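Ornithine decarboxylase (Entamoeba histolytica, PDB 4AIB) probably catalyses, as a pyridoxal 5'-phosphate-dependent homodimer, the decarboxylation of L-ornithine to putrescine, the entry step of polyamine synthesis. Local coordinates at residues V65-S79 with V86-Q100. Sequence-based numbering, arbitrary orientation.
Sequences VKLLGELGCGFDCAS and VLDLGFNPEDITYSQ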
loop_
_atom_site.group_PDB
_atom_site.type_symbol
_atom_site.label_atom_id
_atom_site.label_comp_id
_atom_site.label_asym_id
_atom_site.label_seq_id
_atom_site.Cartn_x
_atom_site.Cartn_y
_atom_site.Cartn_z
ATOM N N VAL A 65 12.203 11.113 -13.291
ATOM C CA VAL A 65 11.851 12.503 -12.988
ATOM C C VAL A 65 12.864 13.463 -13.626
ATOM O O VAL A 65 12.486 14.516 -14.147
ATOM C CB VAL A 65 11.747 12.742 -11.460
ATOM C CG1 VAL A 65 11.353 14.178 -11.152
ATOM C CG2 VAL A 65 10.737 11.790 -10.836
ATOM N N LYS A 66 14.139 13.079 -13.592
ATOM C CA LYS A 66 15.220 13.846 -14.213
ATOM C C LYS A 66 15.086 13.871 -15.736
ATOM O O LYS A 66 15.185 14.932 -16.354
ATOM C CB LYS A 66 16.583 13.263 -13.812
ATOM C CG LYS A 66 17.800 14.051 -14.282
ATOM C CD LYS A 66 18.158 15.172 -13.317
ATOM C CE LYS A 66 19.521 15.762 -13.638
ATOM N NZ LYS A 66 19.935 16.780 -12.634
ATOM N N LEU A 67 14.857 12.700 -16.326
ATOM C CA LEU A 67 14.771 12.551 -17.780
ATOM C C LEU A 67 13.584 13.306 -18.378
ATOM O O LEU A 67 13.720 13.952 -19.420
ATOM C CB LEU A 67 14.718 11.068 -18.165
ATOM C CG LEU A 67 14.673 10.668 -19.644
ATOM C CD1 LEU A 67 15.968 11.004 -20.370
ATOM C CD2 LEU A 67 14.375 9.183 -19.755
ATOM N N LEU A 68 12.432 13.224 -17.714
ATOM C CA LEU A 68 11.221 13.912 -18.162
ATOM C C LEU A 68 11.380 15.430 -18.132
ATOM O O LEU A 68 10.986 16.118 -19.076
ATOM C CB LEU A 68 10.012 13.491 -17.319
ATOM C CG LEU A 68 9.398 12.114 -17.589
ATOM C CD1 LEU A 68 8.585 11.664 -16.388
ATOM C CD2 LEU A 68 8.542 12.116 -18.847
ATOM N N GLY A 69 11.968 15.938 -17.050
ATOM C CA GLY A 69 12.213 17.369 -16.885
ATOM C C GLY A 69 13.207 17.931 -17.882
ATOM O O GLY A 69 13.059 19.068 -18.340
ATOM N N GLU A 70 14.220 17.129 -18.212
ATOM C CA GLU A 70 15.200 17.472 -19.242
ATOM C C GLU A 70 14.559 17.505 -20.629
ATOM O O GLU A 70 15.042 18.198 -21.525
ATOM C CB GLU A 70 16.369 16.483 -19.229
ATOM C CG GLU A 70 17.379 16.715 -18.114
ATOM C CD GLU A 70 18.456 15.644 -18.049
ATOM O OE1 GLU A 70 18.587 14.852 -19.007
ATOM O OE2 GLU A 70 19.178 15.596 -17.031
ATOM N N LEU A 71 13.471 16.755 -20.791
ATOM C CA LEU A 71 12.713 16.732 -22.042
ATOM C C LEU A 71 11.649 17.835 -22.115
ATOM O O LEU A 71 10.841 17.867 -23.048
ATOM C CB LEU A 71 12.085 15.351 -22.269
ATOM C CG LEU A 71 13.026 14.225 -22.718
ATOM C CD1 LEU A 71 12.415 12.863 -22.430
ATOM C CD2 LEU A 71 13.395 14.353 -24.190
ATOM N N GLY A 72 11.657 18.731 -21.128
ATOM C CA GLY A 72 10.804 19.919 -21.142
ATOM C C GLY A 72 9.514 19.830 -20.347
ATOM O O GLY A 72 8.719 20.774 -20.346
ATOM N N CYS A 73 9.301 18.702 -19.673
ATOM C CA CYS A 73 8.094 18.501 -18.872
ATOM C C CYS A 73 8.108 19.333 -17.597
ATOM O O CYS A 73 9.166 19.551 -16.997
ATOM C CB CYS A 73 7.914 17.023 -18.517
ATOM S SG CYS A 73 7.430 15.971 -19.903
ATOM N N GLY A 74 6.926 19.796 -17.198
ATOM C CA GLY A 74 6.738 20.458 -15.910
ATOM C C GLY A 74 6.624 19.427 -14.803
ATOM O O GLY A 74 6.828 18.232 -15.036
ATOM N N PHE A 75 6.293 19.878 -13.598
ATOM C CA PHE A 75 6.232 18.973 -12.452
ATOM C C PHE A 75 4.997 19.164 -11.586
ATOM O O PHE A 75 4.690 20.274 -11.152
ATOM C CB PHE A 75 7.507 19.081 -11.613
ATOM C CG PHE A 75 8.739 18.633 -12.341
ATOM C CD1 PHE A 75 9.063 17.284 -12.421
ATOM C CD2 PHE A 75 9.571 19.561 -12.961
ATOM C CE1 PHE A 75 10.196 16.868 -13.100
ATOM C CE2 PHE A 75 10.708 19.150 -13.639
ATOM C CZ PHE A 75 11.020 17.803 -13.707
ATOM N N ASP A 76 4.303 18.056 -11.344
ATOM C CA ASP A 76 3.099 18.035 -10.530
ATOM C C ASP A 76 3.392 17.355 -9.194
ATOM O O ASP A 76 3.545 16.132 -9.125
ATOM C CB ASP A 76 1.983 17.300 -11.273
ATOM C CG ASP A 76 0.629 17.518 -10.648
ATOM O OD1 ASP A 76 0.190 18.684 -10.587
ATOM O OD2 ASP A 76 0.007 16.528 -10.210
ATOM N N CYS A 77 3.477 18.153 -8.136
ATOM C CA CYS A 77 3.877 17.645 -6.827
ATOM C C CYS A 77 2.742 17.699 -5.812
ATOM O O CYS A 77 2.105 18.740 -5.630
ATOM C CB CYS A 77 5.103 18.401 -6.318
ATOM S SG CYS A 77 6.520 18.325 -7.439
ATOM N N ALA A 78 2.502 16.564 -5.160
ATOM C CA ALA A 78 1.417 16.424 -4.190
ATOM C C ALA A 78 1.863 16.755 -2.768
ATOM O O ALA A 78 1.091 17.308 -1.983
ATOM C CB ALA A 78 0.832 15.021 -4.250
ATOM N N SER A 79 3.107 16.410 -2.442
ATOM C CA SER A 79 3.661 16.649 -1.111
ATOM C C SER A 79 4.912 17.522 -1.173
ATOM O O SER A 79 5.402 17.839 -2.259
ATOM C CB SER A 79 3.979 15.319 -0.422
ATOM O OG SER A 79 4.998 14.614 -1.113
ATOM N N VAL A 86 12.228 17.361 -6.832
ATOM C CA VAL A 86 12.357 18.073 -8.103
ATOM C C VAL A 86 13.399 19.191 -8.007
ATOM O O VAL A 86 14.254 19.326 -8.885
ATOM C CB VAL A 86 10.998 18.637 -8.580
ATOM C CG1 VAL A 86 11.169 19.455 -9.849
ATOM C CG2 VAL A 86 10.004 17.510 -8.818
ATOM N N LEU A 87 13.328 19.971 -6.929
ATOM C CA LEU A 87 14.248 21.088 -6.696
ATOM C C LEU A 87 15.696 20.640 -6.502
ATOM O O LEU A 87 16.625 21.351 -6.890
ATOM C CB LEU A 87 13.791 21.924 -5.495
ATOM C CG LEU A 87 12.533 22.783 -5.659
ATOM C CD1 LEU A 87 12.017 23.230 -4.302
ATOM C CD2 LEU A 87 12.792 23.984 -6.556
ATOM N N ASP A 88 15.878 19.464 -5.901
ATOM C CA ASP A 88 17.209 18.892 -5.695
ATOM C C ASP A 88 17.857 18.439 -7.000
ATOM O O ASP A 88 19.083 18.379 -7.099
ATOM C CB ASP A 88 17.155 17.726 -4.703
ATOM C CG ASP A 88 16.957 18.184 -3.266
ATOM O OD1 ASP A 88 17.127 19.392 -2.981
ATOM O OD2 ASP A 88 16.631 17.325 -2.415
ATOM N N LEU A 89 17.033 18.127 -7.997
ATOM C CA LEU A 89 17.528 17.722 -9.313
ATOM C C LEU A 89 17.938 18.919 -10.180
ATOM O O LEU A 89 18.434 18.745 -11.295
ATOM C CB LEU A 89 16.499 16.848 -10.040
ATOM C CG LEU A 89 16.215 15.446 -9.485
ATOM C CD1 LEU A 89 14.970 14.860 -10.135
ATOM C CD2 LEU A 89 17.402 14.507 -9.660
ATOM N N GLY A 90 17.727 20.127 -9.660
ATOM C CA GLY A 90 18.176 21.351 -10.322
ATOM C C GLY A 90 17.118 22.078 -11.129
ATOM O O GLY A 90 17.406 23.101 -11.753
ATOM N N PHE A 91 15.896 21.551 -11.116
ATOM C CA PHE A 91 14.791 22.151 -11.859
ATOM C C PHE A 91 14.231 23.377 -11.141
ATOM O O PHE A 91 14.145 23.404 -9.909
ATOM C CB PHE A 91 13.685 21.124 -12.120
ATOM C CG PHE A 91 14.137 19.933 -12.925
ATOM C CD1 PHE A 91 14.476 20.070 -14.269
ATOM C CD2 PHE A 91 14.216 18.674 -12.342
ATOM C CE1 PHE A 91 14.894 18.974 -15.011
ATOM C CE2 PHE A 91 14.629 17.573 -13.081
ATOM C CZ PHE A 91 14.968 17.724 -14.416
ATOM N N ASN A 92 13.859 24.385 -11.927
ATOM C CA ASN A 92 13.357 25.658 -11.411
ATOM C C ASN A 92 11.956 25.534 -10.805
ATOM O O ASN A 92 11.088 24.883 -11.392
ATOM C CB ASN A 92 13.362 26.712 -12.523
ATOM C CG ASN A 92 13.381 28.131 -11.987
ATOM O OD1 ASN A 92 14.346 28.556 -11.348
ATOM N ND2 ASN A 92 12.317 28.878 -12.255
ATOM N N PRO A 93 11.733 26.163 -9.631
ATOM C CA PRO A 93 10.454 26.084 -8.910
ATOM C C PRO A 93 9.237 26.604 -9.682
ATOM O O PRO A 93 8.106 26.307 -9.295
ATOM C CB PRO A 93 10.695 26.949 -7.663
ATOM C CG PRO A 93 11.864 27.809 -8.001
ATOM C CD PRO A 93 12.723 26.947 -8.872
ATOM N N GLU A 94 9.468 27.368 -10.749
ATOM C CA GLU A 94 8.383 27.890 -11.588
ATOM C C GLU A 94 7.709 26.793 -12.413
ATOM O O GLU A 94 6.520 26.883 -12.726
ATOM C CB GLU A 94 8.889 29.006 -12.509
ATOM C CG GLU A 94 9.174 30.329 -11.807
ATOM C CD GLU A 94 7.918 31.043 -11.330
ATOM O OE1 GLU A 94 6.902 31.040 -12.059
ATOM O OE2 GLU A 94 7.950 31.619 -10.222
ATOM N N ASP A 95 8.476 25.761 -12.756
ATOM C CA ASP A 95 7.960 24.617 -13.507
ATOM C C ASP A 95 7.111 23.691 -12.634
ATOM O O ASP A 95 6.389 22.832 -13.146
ATOM C CB ASP A 95 9.111 23.828 -14.141
ATOM C CG ASP A 95 9.906 24.650 -15.144
ATOM O OD1 ASP A 95 9.291 25.393 -15.940
ATOM O OD2 ASP A 95 11.151 24.543 -15.141
ATOM N N ILE A 96 7.203 23.876 -11.318
ATOM C CA ILE A 96 6.491 23.044 -10.348
ATOM C C ILE A 96 5.110 23.618 -10.026
ATOM O O ILE A 96 4.946 24.831 -9.886
ATOM C CB ILE A 96 7.308 22.886 -9.043
ATOM C CG1 ILE A 96 8.708 22.338 -9.344
ATOM C CG2 ILE A 96 6.583 21.987 -8.047
ATOM C CD1 ILE A 96 9.687 22.455 -8.194
ATOM N N THR A 97 4.119 22.736 -9.924
ATOM C CA THR A 97 2.794 23.114 -9.432
ATOM C C THR A 97 2.393 22.254 -8.225
ATOM O O THR A 97 2.250 21.036 -8.331
ATOM C CB THR A 97 1.713 23.102 -10.546
ATOM O OG1 THR A 97 0.413 23.249 -9.960
ATOM C CG2 THR A 97 1.755 21.813 -11.369
ATOM N N TYR A 98 2.231 22.902 -7.075
ATOM C CA TYR A 98 1.887 22.209 -5.837
ATOM C C TYR A 98 0.419 21.782 -5.850
ATOM O O TYR A 98 -0.449 22.463 -5.296
ATOM C CB TYR A 98 2.214 23.091 -4.623
ATOM C CG TYR A 98 2.185 22.391 -3.277
ATOM C CD1 TYR A 98 2.139 20.997 -3.183
ATOM C CD2 TYR A 98 2.240 23.126 -2.095
ATOM C CE1 TYR A 98 2.121 20.363 -1.951
ATOM C CE2 TYR A 98 2.228 22.500 -0.858
ATOM C CZ TYR A 98 2.167 21.120 -0.792
ATOM O OH TYR A 98 2.154 20.492 0.431
ATOM N N SER A 99 0.159 20.646 -6.494
ATOM C CA SER A 99 -1.195 20.123 -6.659
ATOM C C SER A 99 -1.662 19.341 -5.432
ATOM O O SER A 99 -1.656 18.107 -5.418
ATOM C CB SER A 99 -1.294 19.256 -7.918
ATOM O OG SER A 99 -0.459 18.115 -7.825
ATOM N N GLN A 100 -2.056 20.079 -4.401
ATOM C CA GLN A 100 -2.625 19.486 -3.201
ATOM C C GLN A 100 -3.778 20.355 -2.722
ATOM O O GLN A 100 -3.585 21.517 -2.356
ATOM C CB GLN A 100 -1.557 19.323 -2.114
ATOM C CG GLN A 100 -2.048 18.680 -0.821
ATOM C CD GLN A 100 -2.715 17.333 -1.035
ATOM O OE1 GLN A 100 -3.873 17.138 -0.665
ATOM N NE2 GLN A 100 -1.988 16.395 -1.636
#
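Phe75 and Thr97 are joined by the shortest of the backbone bonds between parallel strands 74-77 and 96-98: Thr97 N reaches Phe75 O at 2.8 Å. Phe75 N to Asp95 O and Cys77 N to Thr97 O continue the pairing on either side. Toward the C-terminal ends of the strands side chains add to the pairing. Gln100, its chain bent at chi2 (55°), brings NE2 to Ala78 O at 3.2 Å; the carbonyl oxygen lies close to the amide plane, while the nitrogen sits above the carbonyl plane. Ser99 OG stands 2.9 Å from Asp76 OD1, one of several weak, alternative bonds. At the other end Lys66 slants across Leu89, CD against CD2, and hydrogen-bonds Leu89 O through NZ (2.8 Å), tying helix 62-70 to the close of helix 80-88, where Gly90 completes a Schellman motif.

Between these polar ends lies an apolar layer. Val86 CG1, anti to its backbone N (chi1 176°), sits over one face of the Phe75 ring in a CH-pi contact, 3.6 Å from the centroid. Phe75 CZ in turn lies over a face of Phe91, the two planes inclined at 42°. Phe91 CE1 comes close to the backbone of Gly69, while Lys66 O lies at the ring edge, 3.4 Å from Phe91 CZ. Cys77 SG touches both Val86 CG2 and Ile96 CG2.

Ala78 and Gln100 pack on Cys334 of the second subunit, the predicted proton donor. This is a beta-alpha-beta unit of the TIM-barrel-like pyridoxal-binding domain: helix 80-88 links the two strands, and strand 50-55 flanks 74-77 on its other side.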